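Local structure of ALKF (Bacillus cereus, 3ZBO) at residues A133-Y138 with E171-A176; W140-R145 with N178-T183. The protein is of unknown function but has affinity for branched DNA and belongs to a family related to the HEAT-like repeat DNA glycosylases AlkC and AlkD. One frame throughout, in Å; residues are numbered along the deposited sequence. Where two conformers were deposited one is given.

How the contacts relate
Reading from the N terminus, helix 128-144 first supplies 133-138 and then 140-145; helix 152-165 follows, and after it helix 171-187 supplies 171-176 and then 178-183. Contact 1 closes the loop from 133-138 to 171-176. Contact 2 closes an equally long one, from 140-145 to 178-183, shifted by seven residues, about two turns, at both ends, so the two cross instead of nesting. Contact 1 joins the middle of helix 128-144 to the start of helix 171-187; contact 2 joins the C-terminal end of the first to the middle of the second. The centres lie about 10 Å apart, and the indole of Trp135 and the phenyl ring of Phe180 join the two contacts.

Contact 1: residues A133-Y138 with E171-A176; sequences AGWSCY and ERTKSA
Trp135 does most of the reaching from helix 133-138: its CB lies 3.5 Å from Ala176 CB, a methylene against a methyl. From there chi1 of -71° sets CG beside the backbone N and carries the indole back towards Thr173, one helical turn before Ala176. On the five-membered ring, CD1 comes 3.9 Å from Thr173 CG2 and NE1 is 4.1 Å from the same methyl, the two side chains crossing at a slant. At the tip, CZ3 approaches Phe180, whose ring packs edge-to-face with the indole; the indole also packs on Met158 and Val162 of helix 152-165. On the other flank Ser136 OG touches Ala176 CB at 3.6 Å, while its hydrogen bond goes back to Ser132 O within its own helix. Thr173 OG1 instead reaches across to Glu128 O, at the start of the partner helix. With a small alanine at the interface, the segment axes come within 8.5 Å at an angle of only 9°. This is buried, mostly apolar packing of near-parallel helices, consistent with the HEAT-like repeat architecture of the AlkD relatives: the touching atoms meet by van der Waals contact, while hydrogen bonds a turn or so earlier, from Glu128 and Ser132, also tie the helices.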
ATOM      1  N   ALA A 133       4.989   3.591   2.792  1.00 10.59           N
ATOM      2  CA  ALA A 133       4.251   3.894   1.555  1.00  9.44           C
ATOM      3  C   ALA A 133       5.172   3.777   0.344  1.00 10.75           C
ATOM      4  O   ALA A 133       4.711   3.264  -0.696  1.00 11.28           O
ATOM      5  CB  ALA A 133       3.654   5.320   1.603  1.00 11.28           C
ATOM      6  N   GLY A 134       6.457   4.197   0.468  1.00 11.75           N
ATOM      7  CA  GLY A 134       7.293   4.157  -0.704  1.00 11.96           C
ATOM      8  C   GLY A 134       7.606   2.688  -1.074  1.00 12.00           C
ATOM      9  O   GLY A 134       7.521   2.368  -2.273  1.00 13.15           O
ATOM     10  N   TRP A 135       7.938   1.820  -0.102  1.00 10.71           N
ATOM     11  CA  TRP A 135       8.170   0.342  -0.395  1.00 11.07           C
ATOM     12  C   TRP A 135       6.894  -0.248  -0.901  1.00 10.74           C
ATOM     13  O   TRP A 135       6.941  -1.042  -1.868  1.00 11.55           O
ATOM     14  CB  TRP A 135       8.650  -0.350   0.865  1.00 10.96           C
ATOM     15  CG  TRP A 135      10.076   0.063   1.234  1.00  9.80           C
ATOM     16  CD1 TRP A 135      10.500   0.847   2.263  1.00 11.61           C
ATOM     17  CD2 TRP A 135      11.283  -0.418   0.573  1.00 10.55           C
ATOM     18  NE1 TRP A 135      11.885   0.953   2.248  1.00 12.50           N
ATOM     19  CE2 TRP A 135      12.376   0.164   1.237  1.00 12.44           C
ATOM     20  CE3 TRP A 135      11.517  -1.300  -0.515  1.00 11.57           C
ATOM     21  CZ2 TRP A 135      13.719  -0.081   0.876  1.00 13.42           C
ATOM     22  CZ3 TRP A 135      12.815  -1.559  -0.894  1.00 12.38           C
ATOM     23  CH2 TRP A 135      13.938  -0.966  -0.220  1.00 14.51           C
ATOM     24  N   SER A 136       5.740   0.116  -0.283  1.00 10.49           N
ATOM     25  CA  SER A 136       4.462  -0.455  -0.743  1.00 11.27           C
ATOM     26  C   SER A 136       4.193  -0.067  -2.224  1.00 11.28           C
ATOM     27  O   SER A 136       3.761  -0.923  -2.979  1.00 11.39           O
ATOM     28  CB  SER A 136       3.295   0.021   0.118  1.00 11.07           C
ATOM     29  OG  SER A 136       3.451  -0.466   1.500  1.00 11.73           O
ATOM     30  N   CYS A 137       4.445   1.190  -2.547  1.00 10.70           N
ATOM     31  CA  CYS A 137       4.187   1.621  -3.938  1.00 11.89           C
ATOM     32  C   CYS A 137       5.005   0.782  -4.867  1.00 11.07           C
ATOM     33  O   CYS A 137       4.424   0.389  -5.920  1.00 12.09           O
ATOM     34  CB  CYS A 137       4.609   3.069  -3.980  1.00 11.72           C
ATOM     35  SG  CYS A 137       4.326   3.779  -5.659  1.00 14.01           S
ATOM     36  N   TYR A 138       6.260   0.479  -4.549  1.00 11.17           N
ATOM     37  CA  TYR A 138       7.013  -0.399  -5.455  1.00 12.05           C
ATOM     38  C   TYR A 138       6.339  -1.759  -5.614  1.00 12.67           C
ATOM     39  O   TYR A 138       6.359  -2.352  -6.703  1.00 13.07           O
ATOM     40  CB  TYR A 138       8.483  -0.599  -5.095  1.00 11.56           C
ATOM     41  CG  TYR A 138       9.342   0.479  -5.691  1.00 12.40           C
ATOM     42  CD1 TYR A 138       9.553   1.693  -5.020  1.00 13.27           C
ATOM     43  CD2 TYR A 138       9.866   0.297  -6.983  1.00 13.47           C
ATOM     44  CE1 TYR A 138      10.336   2.676  -5.640  1.00 13.40           C
ATOM     45  CE2 TYR A 138      10.696   1.310  -7.558  1.00 12.54           C
ATOM     46  CZ  TYR A 138      10.877   2.438  -6.891  1.00 13.97           C
ATOM     47  OH  TYR A 138      11.668   3.388  -7.511  1.00 17.10           O
ATOM     48  N   GLU A 171       8.868  -0.431  12.462  1.00 14.71           N
ATOM     49  CA  GLU A 171       7.996  -1.611  12.345  1.00 14.04           C
ATOM     50  C   GLU A 171       7.205  -1.642  11.048  1.00 13.51           C
ATOM     51  O   GLU A 171       7.170  -2.661  10.358  1.00 13.82           O
ATOM     52  CB  GLU A 171       7.049  -1.849  13.501  1.00 15.32           C
ATOM     53  CG  GLU A 171       7.787  -1.766  14.876  1.00 15.91           C
ATOM     54  CD  GLU A 171       8.907  -2.789  15.036  1.00 19.51           C
ATOM     55  OE1 GLU A 171       8.810  -3.925  14.495  1.00 16.57           O
ATOM     56  OE2 GLU A 171       9.908  -2.497  15.800  1.00 21.33           O
ATOM     57  N   ARG A 172       6.486  -0.563  10.735  1.00 13.06           N
ATOM     58  CA  ARG A 172       5.682  -0.653   9.524  1.00 13.23           C
ATOM     59  C   ARG A 172       6.521  -0.668   8.296  1.00 12.53           C
ATOM     60  O   ARG A 172       6.118  -1.275   7.255  1.00 12.74           O
ATOM     61  CB  ARG A 172       4.678   0.513   9.417  1.00 13.33           C
ATOM     62  CG  ARG A 172       3.614   0.480  10.489  1.00 13.67           C
ATOM     63  CD  ARG A 172       2.941  -0.845  10.871  1.00 15.12           C
ATOM     64  NE  ARG A 172       2.599  -1.588   9.634  1.00 13.01           N
ATOM     65  CZ  ARG A 172       1.947  -2.733   9.705  1.00 12.79           C
ATOM     66  NH1 ARG A 172       1.468  -3.195  10.922  1.00 15.01           N
ATOM     67  NH2 ARG A 172       1.813  -3.434   8.581  1.00 14.08           N
ATOM     68  N   THR A 173       7.707  -0.090   8.320  1.00 11.57           N
ATOM     69  CA  THR A 173       8.611  -0.117   7.191  1.00 12.05           C
ATOM     70  C   THR A 173       8.972  -1.600   6.933  1.00 12.30           C
ATOM     71  O   THR A 173       9.111  -2.033   5.762  1.00 14.16           O
ATOM     72  CB  THR A 173       9.848   0.777   7.442  1.00 12.25           C
ATOM     73  OG1 THR A 173       9.402   2.033   7.941  1.00 12.61           O
ATOM     74  CG2 THR A 173      10.561   0.996   6.122  1.00 16.53           C
ATOM     75  N   LYS A 174       9.248  -2.368   8.004  1.00 12.30           N
ATOM     76  CA  LYS A 174       9.671  -3.754   7.878  1.00 11.28           C
ATOM     77  C   LYS A 174       8.574  -4.521   7.092  1.00 12.07           C
ATOM     78  O   LYS A 174       8.893  -5.366   6.250  1.00 12.13           O
ATOM     79  CB  LYS A 174       9.679  -4.448   9.265  1.00 11.38           C
ATOM     80  CG  LYS A 174      10.773  -4.000  10.164  1.00 14.39           C
ATOM     81  CD  LYS A 174      10.642  -4.850  11.461  1.00 13.76           C
ATOM     82  CE  LYS A 174      11.675  -4.433  12.470  1.00 17.15           C
ATOM     83  NZ  LYS A 174      11.359  -5.183  13.774  1.00 17.05           N
ATOM     84  N   SER A 175       7.280  -4.301   7.407  1.00 10.33           N
ATOM     85  CA  SER A 175       6.196  -5.009   6.702  1.00 11.44           C
ATOM     86  C   SER A 175       6.263  -4.690   5.232  1.00 12.00           C
ATOM     87  O   SER A 175       6.151  -5.634   4.399  1.00 12.24           O
ATOM     88  CB  SER A 175       4.868  -4.537   7.304  1.00 12.41           C
ATOM     89  OG  SER A 175       3.786  -4.981   6.427  1.00 16.75           O
ATOM     90  N   ALA A 176       6.447  -3.435   4.865  1.00 11.13           N
ATOM     91  CA  ALA A 176       6.466  -3.112   3.454  1.00 10.01           C
ATOM     92  C   ALA A 176       7.722  -3.589   2.756  1.00 10.97           C
ATOM     93  O   ALA A 176       7.643  -4.032   1.565  1.00 11.55           O
ATOM     94  CB  ALA A 176       6.352  -1.528   3.272  1.00 10.37           C
TER

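Contact 2: residues W140-R145 with N178-T183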
ATOM      1  N   TRP A 140       3.180  -2.395  -5.578  1.00 12.05           N
ATOM      2  CA  TRP A 140       2.033  -2.262  -6.454  1.00 12.59           C
ATOM      3  C   TRP A 140       2.501  -2.009  -7.861  1.00 13.64           C
ATOM      4  O   TRP A 140       1.854  -2.533  -8.807  1.00 13.64           O
ATOM      5  CB  TRP A 140       1.107  -1.096  -5.992  1.00 11.89           C
ATOM      6  CG  TRP A 140       0.818  -1.192  -4.497  1.00 11.32           C
ATOM      7  CD1 TRP A 140       0.731  -0.076  -3.680  1.00 12.73           C
ATOM      8  CD2 TRP A 140       0.631  -2.339  -3.629  1.00 12.34           C
ATOM      9  NE1 TRP A 140       0.474  -0.448  -2.364  1.00 12.68           N
ATOM     10  CE2 TRP A 140       0.490  -1.813  -2.287  1.00 11.85           C
ATOM     11  CE3 TRP A 140       0.694  -3.774  -3.804  1.00 14.78           C
ATOM     12  CZ2 TRP A 140       0.245  -2.631  -1.186  1.00 12.95           C
ATOM     13  CZ3 TRP A 140       0.492  -4.565  -2.737  1.00 14.04           C
ATOM     14  CH2 TRP A 140       0.294  -4.015  -1.394  1.00 12.52           C
ATOM     15  N   LEU A 141       3.584  -1.249  -8.035  1.00 13.01           N
ATOM     16  CA  LEU A 141       4.096  -1.005  -9.426  1.00 11.57           C
ATOM     17  C   LEU A 141       4.593  -2.309 -10.042  1.00 13.87           C
ATOM     18  O   LEU A 141       4.329  -2.579 -11.248  1.00 15.11           O
ATOM     19  CB  LEU A 141       5.291  -0.060  -9.350  1.00 12.85           C
ATOM     20  CG  LEU A 141       4.961   1.374  -9.033  1.00 12.77           C
ATOM     21  CD1 LEU A 141       6.272   2.044  -8.848  1.00 12.47           C
ATOM     22  CD2 LEU A 141       4.159   2.021 -10.150  1.00 12.64           C
ATOM     23  N   LEU A 142       5.256  -3.155  -9.271  1.00 13.70           N
ATOM     24  CA  LEU A 142       5.805  -4.436  -9.871  1.00 14.28           C
ATOM     25  C   LEU A 142       4.635  -5.313 -10.301  1.00 17.86           C
ATOM     26  O   LEU A 142       4.829  -6.161 -11.191  1.00 18.51           O
ATOM     27  CB  LEU A 142       6.613  -5.110  -8.812  1.00 15.59           C
ATOM     28  CG  LEU A 142       7.938  -4.456  -8.597  1.00 15.01           C
ATOM     29  CD1 LEU A 142       8.604  -4.927  -7.281  1.00 19.50           C
ATOM     30  CD2 LEU A 142       8.934  -4.589  -9.818  1.00 19.87           C
ATOM     31  N   GLY A 143       3.394  -5.079  -9.779  1.00 19.27           N
ATOM     32  CA  GLY A 143       2.216  -5.814 -10.321  1.00 18.22           C
ATOM     33  C   GLY A 143       1.423  -5.140 -11.424  1.00 20.79           C
ATOM     34  O   GLY A 143       0.566  -5.803 -12.087  1.00 21.06           O
ATOM     35  N   ASN A 144       1.628  -3.846 -11.645  1.00 20.59           N
ATOM     36  CA  ASN A 144       0.874  -3.168 -12.694  0.50 21.17           C
ATOM     37  C   ASN A 144       1.779  -2.534 -13.752  1.00 21.79           C
ATOM     38  O   ASN A 144       1.324  -1.702 -14.532  1.00 23.96           O
ATOM     39  CB  ASN A 144      -0.097  -2.152 -12.104  0.50 21.69           C
ATOM     40  CG  ASN A 144      -1.173  -1.740 -13.097  0.50 22.43           C
ATOM     41  OD1 ASN A 144      -1.603  -2.541 -13.934  0.50 27.12           O
ATOM     42  ND2 ASN A 144      -1.609  -0.513 -13.000  0.50 25.18           N
ATOM     43  N   ARG A 145       3.036  -3.008 -13.818  1.00 21.21           N
ATOM     44  CA  ARG A 145       3.935  -2.429 -14.826  1.00 20.60           C
ATOM     45  C   ARG A 145       4.720  -3.564 -15.420  1.00 18.97           C
ATOM     46  O   ARG A 145       5.069  -4.568 -14.797  1.00 18.33           O
ATOM     47  CB  ARG A 145       4.944  -1.419 -14.224  1.00 18.25           C
ATOM     48  CG  ARG A 145       4.362  -0.163 -13.544  1.00 22.86           C
ATOM     49  CD  ARG A 145       3.719   0.831 -14.414  1.00 23.44           C
ATOM     50  NE  ARG A 145       3.037   1.769 -13.497  1.00 29.47           N
ATOM     51  CZ  ARG A 145       2.725   3.003 -13.781  1.00 31.94           C
ATOM     52  NH1 ARG A 145       3.000   3.507 -15.004  1.00 36.57           N
ATOM     53  NH2 ARG A 145       2.179   3.740 -12.839  1.00 24.44           N
ATOM     54  N   ASN A 178       9.278  -6.289   3.575  1.00 11.09           N
ATOM     55  CA  ASN A 178       9.054  -7.728   3.385  1.00 11.45           C
ATOM     56  C   ASN A 178       8.167  -8.029   2.166  1.00 12.26           C
ATOM     57  O   ASN A 178       8.465  -9.007   1.424  1.00 11.81           O
ATOM     58  CB  ASN A 178       8.449  -8.314   4.698  1.00 10.99           C
ATOM     59  CG  ASN A 178       8.440  -9.836   4.707  1.00 12.50           C
ATOM     60  OD1 ASN A 178       7.357 -10.449   4.494  1.00 20.31           O
ATOM     61  ND2 ASN A 178       9.569 -10.376   4.994  1.00 14.18           N
ATOM     62  N   ASN A 179       7.136  -7.190   2.032  1.00  9.77           N
ATOM     63  CA  ASN A 179       6.242  -7.292   0.863  1.00 10.96           C
ATOM     64  C   ASN A 179       7.133  -7.077  -0.397  1.00 11.04           C
ATOM     65  O   ASN A 179       6.954  -7.835  -1.407  1.00 11.31           O
ATOM     66  CB  ASN A 179       5.080  -6.261   1.051  1.00 10.56           C
ATOM     67  CG  ASN A 179       4.023  -6.369  -0.005  1.00 14.44           C
ATOM     68  OD1 ASN A 179       3.968  -7.377  -0.707  1.00 19.28           O
ATOM     69  ND2 ASN A 179       3.093  -5.390  -0.035  1.00 14.10           N
ATOM     70  N   PHE A 180       8.048  -6.130  -0.364  1.00 11.55           N
ATOM     71  CA  PHE A 180       8.879  -5.912  -1.546  1.00 12.87           C
ATOM     72  C   PHE A 180       9.694  -7.202  -1.860  1.00 13.21           C
ATOM     73  O   PHE A 180       9.812  -7.546  -3.043  1.00 12.51           O
ATOM     74  CB  PHE A 180       9.747  -4.644  -1.274  1.00 11.72           C
ATOM     75  CG  PHE A 180      10.707  -4.316  -2.406  1.00 11.27           C
ATOM     76  CD1 PHE A 180      10.264  -3.532  -3.469  1.00 12.63           C
ATOM     77  CD2 PHE A 180      11.995  -4.776  -2.338  1.00 12.37           C
ATOM     78  CE1 PHE A 180      11.148  -3.182  -4.507  1.00 12.98           C
ATOM     79  CE2 PHE A 180      12.897  -4.441  -3.368  1.00 11.56           C
ATOM     80  CZ  PHE A 180      12.477  -3.634  -4.486  1.00 12.10           C
ATOM     81  N   LEU A 181      10.306  -7.844  -0.884  1.00 12.61           N
ATOM     82  CA  LEU A 181      11.045  -9.102  -1.138  1.00 11.82           C
ATOM     83  C   LEU A 181      10.131 -10.107  -1.817  1.00 12.64           C
ATOM     84  O   LEU A 181      10.509 -10.710  -2.813  1.00 13.49           O
ATOM     85  CB  LEU A 181      11.548  -9.783   0.170  1.00 13.95           C
ATOM     86  CG  LEU A 181      12.522  -8.944   0.978  1.00 17.83           C
ATOM     87  CD1 LEU A 181      12.998  -9.957   2.060  1.00 18.53           C
ATOM     88  CD2 LEU A 181      13.815  -8.513   0.085  1.00 19.99           C
ATOM     89  N   ASN A 182       8.929 -10.299  -1.252  1.00 11.86           N
ATOM     90  CA  ASN A 182       8.017 -11.259  -1.874  1.00 11.49           C
ATOM     91  C   ASN A 182       7.615 -10.898  -3.241  1.00 13.35           C
ATOM     92  O   ASN A 182       7.580 -11.758  -4.100  1.00 14.24           O
ATOM     93  CB  ASN A 182       6.702 -11.263  -1.088  1.00 12.60           C
ATOM     94  CG  ASN A 182       6.662 -12.176   0.028  1.00 23.81           C
ATOM     95  OD1 ASN A 182       6.290 -13.370  -0.191  1.00 31.65           O
ATOM     96  ND2 ASN A 182       6.671 -11.633   1.232  1.00 25.78           N
ATOM     97  N   THR A 183       7.397  -9.618  -3.505  1.00 11.69           N
ATOM     98  CA  THR A 183       6.849  -9.160  -4.787  1.00 10.30           C
ATOM     99  C   THR A 183       7.939  -9.236  -5.828  1.00 12.65           C
ATOM    100  O   THR A 183       7.653  -9.631  -6.981  1.00 12.26           O
ATOM    101  CB  THR A 183       6.310  -7.724  -4.652  1.00 11.33           C
ATOM    102  OG1 THR A 183       5.256  -7.747  -3.682  1.00 12.31           O
ATOM    103  CG2 THR A 183       5.667  -7.341  -6.017  1.00 13.69           C
TER
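Trp140 and Asn179 meet at about a right angle, with the indole and amide planes turned 63° apart. The nitrogen of the amide comes to the six-membered ring, ND2 lying 3.4 Å from Trp140 CH2 and 3.8 Å from Trp140 CZ3. Trp140 CB heads away from helix 178-183, and it is the length of the indole that brings its far end back; its NE1 is hydrogen-bonded to Asp102 O. Asn179 reaches out from its own helix, with CG opposite the backbone N at chi1 -174°. Beyond this pair the contact turns apolar. Leu142 slants across Thr183, its CB 3.7 Å from Thr183 CG2, and one branch continues to Phe180, where CD1 stands 4.1 Å from Phe180 CE1. Thr183 OG1 lies beside its backbone N and gives a 2.8 Å hydrogen bond to Asn179 O, from above the carbonyl plane, while CG2, anti to that N, points to Leu142. The axes of the two short segments lie 10.3 Å apart at closest, their directions 22° apart. Such side-by-side, near-parallel helices are consistent with a HEAT-like repeat protein; helix 98-110 packs on Trp140, helix 152-165 on Phe180, and helix 219-228 lies against Asn182.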